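Local coordinates for protein probable ATP-dependent kinase TDA10 (Saccharomyces cerevisiae, PDB 1ODF) that is a probable ATP-dependent kinase of still unknown substrate, resembling bacterial pantothenate kinase in structure and predicted to bind ATP through a P-loop, at residues R261-L265 against T284-C288; F15-I20 against S204-V208. All coordinates share one frame. Residue numbers count along the deposited sequence, not the author numbering.

Both contacts reach the same mixed sheet of this probable P-loop kinase, and their centres lie about 11 Å apart. Contact 2 is core: helix 8-24 lies on strand 204-211, an inner parallel strand, and the touching side chains are apolar or present carbon atoms. Contact 1 is at the surface, where the turn following helix 249-262 meets the edge strand 281-287, and there a salt bridge and an arginine-to-carbonyl hydrogen bond do the work. On that strand Lys285 and Arg287 face the turn, while Thr286, on the other face, has CG2 3.9 Å from Tyr19 OH of contact 2. Separately, Leu265 CD2, beyond the turn, lies 3.8 Å from Val208 CG2.

Contact 1: residues R261-L265 against T284-C288; sequences RSESL and TKTRC
Helix 249-262 runs out here, and Glu263 is the first residue to leave it, with left-handed helical angles (51/51); Ser264 follows at -140/27, and Leu265, though in loop, returns to right-handed helical values (-60/-39). Residues 284-287 are the last part of strand 281-287, and Cys288 is already outside it. The backbones come nearest at Glu263 and Arg287, with their CA atoms 6.5 Å apart. Strand alternation sends Lys285 and Arg287 toward the turn and Thr286 away from it. Glu263, chi1 m and chi2 t, carries its carboxylate to Lys285, whose chain is extended (ttt) until chi4 bends to m; the salt bridge has Glu263 OE1 at 3.0 Å from Lys285 NZ. Arg287, chi1 t, is long enough to reach the turn: its NH2 donates to Glu263 O at 3.0 Å, almost linearly (174°). Along the way Arg287 CD packs on Glu263 CB at 3.5 Å. Ser264 OG donates to Ser262 OG at 3.2 Å, while Ser262 OG also bonds Phe259 O. At this surface site long charged side chains can bridge turn and edge strand. Glu263 also touches Thr272 of strand 269-275, the antiparallel neighbour of 281-287, whereas Thr286 packs on Phe15 and Tyr19 of helix 8-24.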
ATOM      1  N   ARG A 261     -11.242  -4.062  10.760  1.00 37.01           N
ATOM      2  CA  ARG A 261     -12.023  -4.939  11.633  1.00 36.89           C
ATOM      3  C   ARG A 261     -12.054  -6.381  11.136  1.00 36.06           C
ATOM      4  O   ARG A 261     -12.053  -7.314  11.933  1.00 35.63           O
ATOM      5  CB  ARG A 261     -13.456  -4.392  11.769  1.00 36.64           C
ATOM      6  CG  ARG A 261     -14.200  -4.839  13.036  1.00 35.60           C
ATOM      7  CD  ARG A 261     -15.562  -4.147  13.159  1.00 35.40           C
ATOM      8  NE  ARG A 261     -15.446  -2.689  13.308  1.00 36.09           N
ATOM      9  CZ  ARG A 261     -15.092  -2.070  14.435  1.00 34.01           C
ATOM     10  NH1 ARG A 261     -14.821  -2.774  15.530  1.00 33.16           N
ATOM     11  NH2 ARG A 261     -14.994  -0.748  14.465  1.00 30.53           N
ATOM     12  N   SER A 262     -12.064  -6.553   9.819  1.00 35.91           N
ATOM     13  CA  SER A 262     -12.101  -7.872   9.198  1.00 36.41           C
ATOM     14  C   SER A 262     -10.850  -8.705   9.477  1.00 36.37           C
ATOM     15  O   SER A 262     -10.906  -9.934   9.459  1.00 36.22           O
ATOM     16  CB  SER A 262     -12.269  -7.737   7.688  1.00 39.18           C
ATOM     17  OG  SER A 262     -11.019  -7.469   7.066  1.00 46.36           O
ATOM     18  N   GLU A 263      -9.720  -8.041   9.714  1.00 35.72           N
ATOM     19  CA  GLU A 263      -8.470  -8.738   9.998  1.00 34.49           C
ATOM     20  C   GLU A 263      -8.170  -9.810   8.947  1.00 34.46           C
ATOM     21  O   GLU A 263      -7.897 -10.972   9.279  1.00 31.13           O
ATOM     22  CB  GLU A 263      -8.539  -9.401  11.371  1.00 37.02           C
ATOM     23  CG  GLU A 263      -8.579  -8.444  12.541  1.00 39.24           C
ATOM     24  CD  GLU A 263      -8.608  -9.183  13.863  1.00 41.99           C
ATOM     25  OE1 GLU A 263      -9.689  -9.665  14.261  1.00 44.57           O
ATOM     26  OE2 GLU A 263      -7.543  -9.305  14.501  1.00 45.01           O
ATOM     27  N   SER A 264      -8.214  -9.433   7.680  1.00 32.48           N
ATOM     28  CA  SER A 264      -7.956 -10.424   6.658  1.00 35.81           C
ATOM     29  C   SER A 264      -7.130  -9.938   5.478  1.00 34.84           C
ATOM     30  O   SER A 264      -7.269 -10.459   4.374  1.00 34.30           O
ATOM     31  CB  SER A 264      -9.276 -11.019   6.160  1.00 37.79           C
ATOM     32  OG  SER A 264     -10.049 -10.045   5.493  1.00 41.38           O
ATOM     33  N   LEU A 265      -6.290  -8.932   5.701  1.00 33.66           N
ATOM     34  CA  LEU A 265      -5.422  -8.449   4.637  1.00 32.97           C
ATOM     35  C   LEU A 265      -4.570  -9.658   4.232  1.00 31.55           C
ATOM     36  O   LEU A 265      -4.300  -9.882   3.055  1.00 29.44           O
ATOM     37  CB  LEU A 265      -4.524  -7.311   5.138  1.00 29.62           C
ATOM     38  CG  LEU A 265      -3.398  -6.885   4.187  1.00 31.65           C
ATOM     39  CD1 LEU A 265      -3.983  -6.402   2.863  1.00 27.99           C
ATOM     40  CD2 LEU A 265      -2.554  -5.799   4.839  1.00 29.41           C
ATOM     41  N   THR A 284      -2.507  -4.472  20.180  1.00 47.20           N
ATOM     42  CA  THR A 284      -2.057  -5.407  19.170  1.00 47.04           C
ATOM     43  C   THR A 284      -2.987  -6.608  19.093  1.00 45.83           C
ATOM     44  O   THR A 284      -3.603  -6.991  20.088  1.00 44.89           O
ATOM     45  CB  THR A 284      -0.627  -5.880  19.488  1.00 48.38           C
ATOM     46  OG1 THR A 284       0.299  -4.850  19.119  1.00 54.12           O
ATOM     47  CG2 THR A 284      -0.291  -7.143  18.738  1.00 51.23           C
ATOM     48  N   LYS A 285      -3.095  -7.189  17.902  1.00 44.46           N
ATOM     49  CA  LYS A 285      -3.929  -8.363  17.699  1.00 43.76           C
ATOM     50  C   LYS A 285      -3.456  -9.180  16.489  1.00 44.71           C
ATOM     51  O   LYS A 285      -3.178  -8.640  15.410  1.00 43.75           O
ATOM     52  CB  LYS A 285      -5.392  -7.948  17.519  1.00 44.34           C
ATOM     53  CG  LYS A 285      -6.391  -9.087  17.657  1.00 44.85           C
ATOM     54  CD  LYS A 285      -7.823  -8.561  17.670  1.00 48.69           C
ATOM     55  CE  LYS A 285      -8.841  -9.678  17.945  1.00 51.92           C
ATOM     56  NZ  LYS A 285      -8.855 -10.734  16.883  1.00 51.95           N
ATOM     57  N   THR A 286      -3.355 -10.488  16.690  1.00 45.40           N
ATOM     58  CA  THR A 286      -2.933 -11.396  15.639  1.00 46.19           C
ATOM     59  C   THR A 286      -4.040 -12.386  15.341  1.00 47.02           C
ATOM     60  O   THR A 286      -4.420 -13.181  16.196  1.00 44.79           O
ATOM     61  CB  THR A 286      -1.678 -12.174  16.041  1.00 44.21           C
ATOM     62  OG1 THR A 286      -0.570 -11.272  16.100  1.00 47.18           O
ATOM     63  CG2 THR A 286      -1.375 -13.271  15.024  1.00 43.65           C
ATOM     64  N   ARG A 287      -4.561 -12.324  14.123  1.00 50.12           N
ATOM     65  CA  ARG A 287      -5.614 -13.232  13.716  1.00 54.07           C
ATOM     66  C   ARG A 287      -5.046 -14.242  12.733  1.00 56.58           C
ATOM     67  O   ARG A 287      -4.483 -13.870  11.704  1.00 56.51           O
ATOM     68  CB  ARG A 287      -6.760 -12.473  13.045  1.00 55.79           C
ATOM     69  CG  ARG A 287      -7.962 -13.361  12.744  1.00 59.57           C
ATOM     70  CD  ARG A 287      -8.703 -12.921  11.495  1.00 64.60           C
ATOM     71  NE  ARG A 287      -9.762 -13.867  11.139  1.00 67.89           N
ATOM     72  CZ  ARG A 287     -10.356 -13.926   9.948  1.00 68.46           C
ATOM     73  NH1 ARG A 287     -11.310 -14.824   9.728  1.00 69.49           N
ATOM     74  NH2 ARG A 287      -9.993 -13.101   8.973  1.00 67.03           N
ATOM     75  N   CYS A 288      -5.177 -15.523  13.056  1.00 60.23           N
ATOM     76  CA  CYS A 288      -4.698 -16.570  12.164  1.00 64.52           C
ATOM     77  C   CYS A 288      -5.912 -17.307  11.605  1.00 66.76           C
ATOM     78  O   CYS A 288      -6.422 -18.243  12.224  1.00 67.12           O
ATOM     79  CB  CYS A 288      -3.794 -17.545  12.907  1.00 64.56           C
ATOM     80  SG  CYS A 288      -3.136 -18.805  11.813  1.00 68.54           S
TER

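Contact 2: residues F15-I20 against S204-V208; sequences FLDKYI and SLGIV
Residues 15-20 of helix 8-24 run nearly antiparallel to strand 204-208 (169°), the two segment axes coming within 10.4 Å. Phe15 CA lies 9.1 Å from Ile207 CA, and Tyr19 CA 8.0 Å from Leu205 CA. Phe15, chi1 t, points at the strand; its CE1 lies 3.5 Å from Ile207 CD1, 4.1 Å from Leu205 CB and 3.8 Å from Gly206 O. Leu16, rotamer mt, starts sideways but brings CD2 to 3.7 Å from Leu205 CD1. One turn beyond Phe15, Tyr19 offers its CB at 3.7 Å from Leu205 CD1, and chi1 m carries the ring to Thr286 and Cys288. Ile20 adds CG1 at 4.1 Å from Leu205 CD1. Leu205 (mt) therefore touches all four helix side chains and has the largest covered area here (93 Å²). This is the apolar helix-on-sheet packing of an alpha/beta P-loop fold. Strand 204-211 lies between strands 32-37 and 269-275; Phe15 also covers Leu271, while Leu16 and Ile20 reach Ile51 and Leu55 of helix 44-59.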
ATOM      1  N   PHE A  15       6.046 -11.277  14.920  1.00 38.35           N
ATOM      2  CA  PHE A  15       5.018 -11.919  14.116  1.00 35.65           C
ATOM      3  C   PHE A  15       5.594 -12.662  12.900  1.00 36.01           C
ATOM      4  O   PHE A  15       5.260 -13.819  12.660  1.00 33.14           O
ATOM      5  CB  PHE A  15       4.006 -10.850  13.675  1.00 35.29           C
ATOM      6  CG  PHE A  15       3.079 -11.283  12.563  1.00 36.38           C
ATOM      7  CD1 PHE A  15       3.257 -10.803  11.266  1.00 36.00           C
ATOM      8  CD2 PHE A  15       2.000 -12.132  12.820  1.00 35.50           C
ATOM      9  CE1 PHE A  15       2.365 -11.157  10.241  1.00 36.54           C
ATOM     10  CE2 PHE A  15       1.103 -12.493  11.798  1.00 32.98           C
ATOM     11  CZ  PHE A  15       1.285 -12.003  10.513  1.00 32.80           C
ATOM     12  N   LEU A  16       6.468 -12.004  12.145  1.00 35.96           N
ATOM     13  CA  LEU A  16       7.034 -12.625  10.952  1.00 38.97           C
ATOM     14  C   LEU A  16       8.043 -13.733  11.208  1.00 39.78           C
ATOM     15  O   LEU A  16       8.108 -14.694  10.435  1.00 40.11           O
ATOM     16  CB  LEU A  16       7.652 -11.560  10.038  1.00 37.40           C
ATOM     17  CG  LEU A  16       6.637 -10.624   9.365  1.00 38.85           C
ATOM     18  CD1 LEU A  16       7.358  -9.614   8.474  1.00 35.51           C
ATOM     19  CD2 LEU A  16       5.635 -11.448   8.555  1.00 34.52           C
ATOM     20  N   ASP A  17       8.818 -13.612  12.285  1.00 40.12           N
ATOM     21  CA  ASP A  17       9.821 -14.626  12.615  1.00 41.88           C
ATOM     22  C   ASP A  17       9.174 -15.939  13.037  1.00 41.71           C
ATOM     23  O   ASP A  17       9.837 -16.974  13.114  1.00 41.58           O
ATOM     24  CB  ASP A  17      10.759 -14.129  13.720  1.00 44.13           C
ATOM     25  CG  ASP A  17      11.869 -13.233  13.190  1.00 46.33           C
ATOM     26  OD1 ASP A  17      11.931 -13.004  11.958  1.00 48.13           O
ATOM     27  OD2 ASP A  17      12.683 -12.757  14.012  1.00 47.38           O
ATOM     28  N   LYS A  18       7.878 -15.891  13.321  1.00 41.77           N
ATOM     29  CA  LYS A  18       7.152 -17.096  13.689  1.00 39.86           C
ATOM     30  C   LYS A  18       6.467 -17.660  12.448  1.00 38.59           C
ATOM     31  O   LYS A  18       6.615 -18.843  12.118  1.00 37.87           O
ATOM     32  CB  LYS A  18       6.083 -16.803  14.752  1.00 39.25           C
ATOM     33  CG  LYS A  18       5.020 -17.904  14.846  1.00 40.34           C
ATOM     34  CD  LYS A  18       3.967 -17.631  15.916  1.00 42.39           C
ATOM     35  CE  LYS A  18       2.810 -18.640  15.841  1.00 44.16           C
ATOM     36  NZ  LYS A  18       3.239 -20.064  16.008  1.00 46.09           N
ATOM     37  N   TYR A  19       5.737 -16.799  11.748  1.00 35.00           N
ATOM     38  CA  TYR A  19       4.988 -17.245  10.585  1.00 34.80           C
ATOM     39  C   TYR A  19       5.729 -17.569   9.294  1.00 33.99           C
ATOM     40  O   TYR A  19       5.333 -18.494   8.586  1.00 32.30           O
ATOM     41  CB  TYR A  19       3.844 -16.270  10.302  1.00 34.33           C
ATOM     42  CG  TYR A  19       2.720 -16.392  11.311  1.00 35.69           C
ATOM     43  CD1 TYR A  19       2.726 -15.649  12.493  1.00 36.56           C
ATOM     44  CD2 TYR A  19       1.679 -17.300  11.108  1.00 35.08           C
ATOM     45  CE1 TYR A  19       1.715 -15.812  13.456  1.00 36.55           C
ATOM     46  CE2 TYR A  19       0.672 -17.470  12.054  1.00 36.71           C
ATOM     47  CZ  TYR A  19       0.695 -16.725  13.225  1.00 36.14           C
ATOM     48  OH  TYR A  19      -0.306 -16.899  14.146  1.00 34.70           O
ATOM     49  N   ILE A  20       6.790 -16.833   8.982  1.00 33.50           N
ATOM     50  CA  ILE A  20       7.522 -17.111   7.755  1.00 33.25           C
ATOM     51  C   ILE A  20       8.146 -18.506   7.802  1.00 34.01           C
ATOM     52  O   ILE A  20       7.995 -19.287   6.856  1.00 34.55           O
ATOM     53  CB  ILE A  20       8.574 -16.020   7.470  1.00 30.78           C
ATOM     54  CG1 ILE A  20       7.846 -14.756   6.973  1.00 28.48           C
ATOM     55  CG2 ILE A  20       9.579 -16.506   6.422  1.00 31.05           C
ATOM     56  CD1 ILE A  20       8.736 -13.542   6.735  1.00 28.16           C
ATOM     57  N   SER A 204      -0.628 -15.036   1.732  1.00 29.94           N
ATOM     58  CA  SER A 204       0.032 -13.918   2.382  1.00 30.11           C
ATOM     59  C   SER A 204      -0.140 -13.723   3.881  1.00 31.50           C
ATOM     60  O   SER A 204      -1.035 -14.283   4.525  1.00 29.96           O
ATOM     61  CB  SER A 204      -0.472 -12.643   1.720  1.00 25.93           C
ATOM     62  OG  SER A 204      -1.888 -12.592   1.887  1.00 24.33           O
ATOM     63  N   LEU A 205       0.735 -12.871   4.402  1.00 31.69           N
ATOM     64  CA  LEU A 205       0.728 -12.459   5.794  1.00 32.56           C
ATOM     65  C   LEU A 205       0.462 -10.958   5.705  1.00 33.17           C
ATOM     66  O   LEU A 205       0.970 -10.283   4.803  1.00 33.08           O
ATOM     67  CB  LEU A 205       2.086 -12.721   6.448  1.00 32.20           C
ATOM     68  CG  LEU A 205       2.431 -14.198   6.596  1.00 30.27           C
ATOM     69  CD1 LEU A 205       3.822 -14.331   7.182  1.00 30.43           C
ATOM     70  CD2 LEU A 205       1.384 -14.869   7.483  1.00 31.62           C
ATOM     71  N   GLY A 206      -0.346 -10.442   6.621  1.00 33.86           N
ATOM     72  CA  GLY A 206      -0.661  -9.032   6.577  1.00 31.37           C
ATOM     73  C   GLY A 206      -0.252  -8.263   7.808  1.00 31.38           C
ATOM     74  O   GLY A 206      -0.339  -8.771   8.924  1.00 33.64           O
ATOM     75  N   ILE A 207       0.205  -7.035   7.589  1.00 31.00           N
ATOM     76  CA  ILE A 207       0.611  -6.140   8.665  1.00 31.21           C
ATOM     77  C   ILE A 207      -0.276  -4.913   8.516  1.00 31.40           C
ATOM     78  O   ILE A 207      -0.161  -4.163   7.545  1.00 29.07           O
ATOM     79  CB  ILE A 207       2.075  -5.676   8.529  1.00 33.85           C
ATOM     80  CG1 ILE A 207       2.995  -6.870   8.204  1.00 31.44           C
ATOM     81  CG2 ILE A 207       2.486  -4.934   9.816  1.00 30.23           C
ATOM     82  CD1 ILE A 207       3.105  -7.884   9.297  1.00 36.97           C
ATOM     83  N   VAL A 208      -1.164  -4.718   9.478  1.00 32.26           N
ATOM     84  CA  VAL A 208      -2.087  -3.603   9.428  1.00 33.35           C
ATOM     85  C   VAL A 208      -1.849  -2.591  10.531  1.00 34.87           C
ATOM     86  O   VAL A 208      -1.760  -2.943  11.713  1.00 33.88           O
ATOM     87  CB  VAL A 208      -3.556  -4.096   9.509  1.00 33.69           C
ATOM     88  CG1 VAL A 208      -4.516  -2.893   9.579  1.00 32.54           C
ATOM     89  CG2 VAL A 208      -3.877  -4.961   8.293  1.00 32.43           C
TER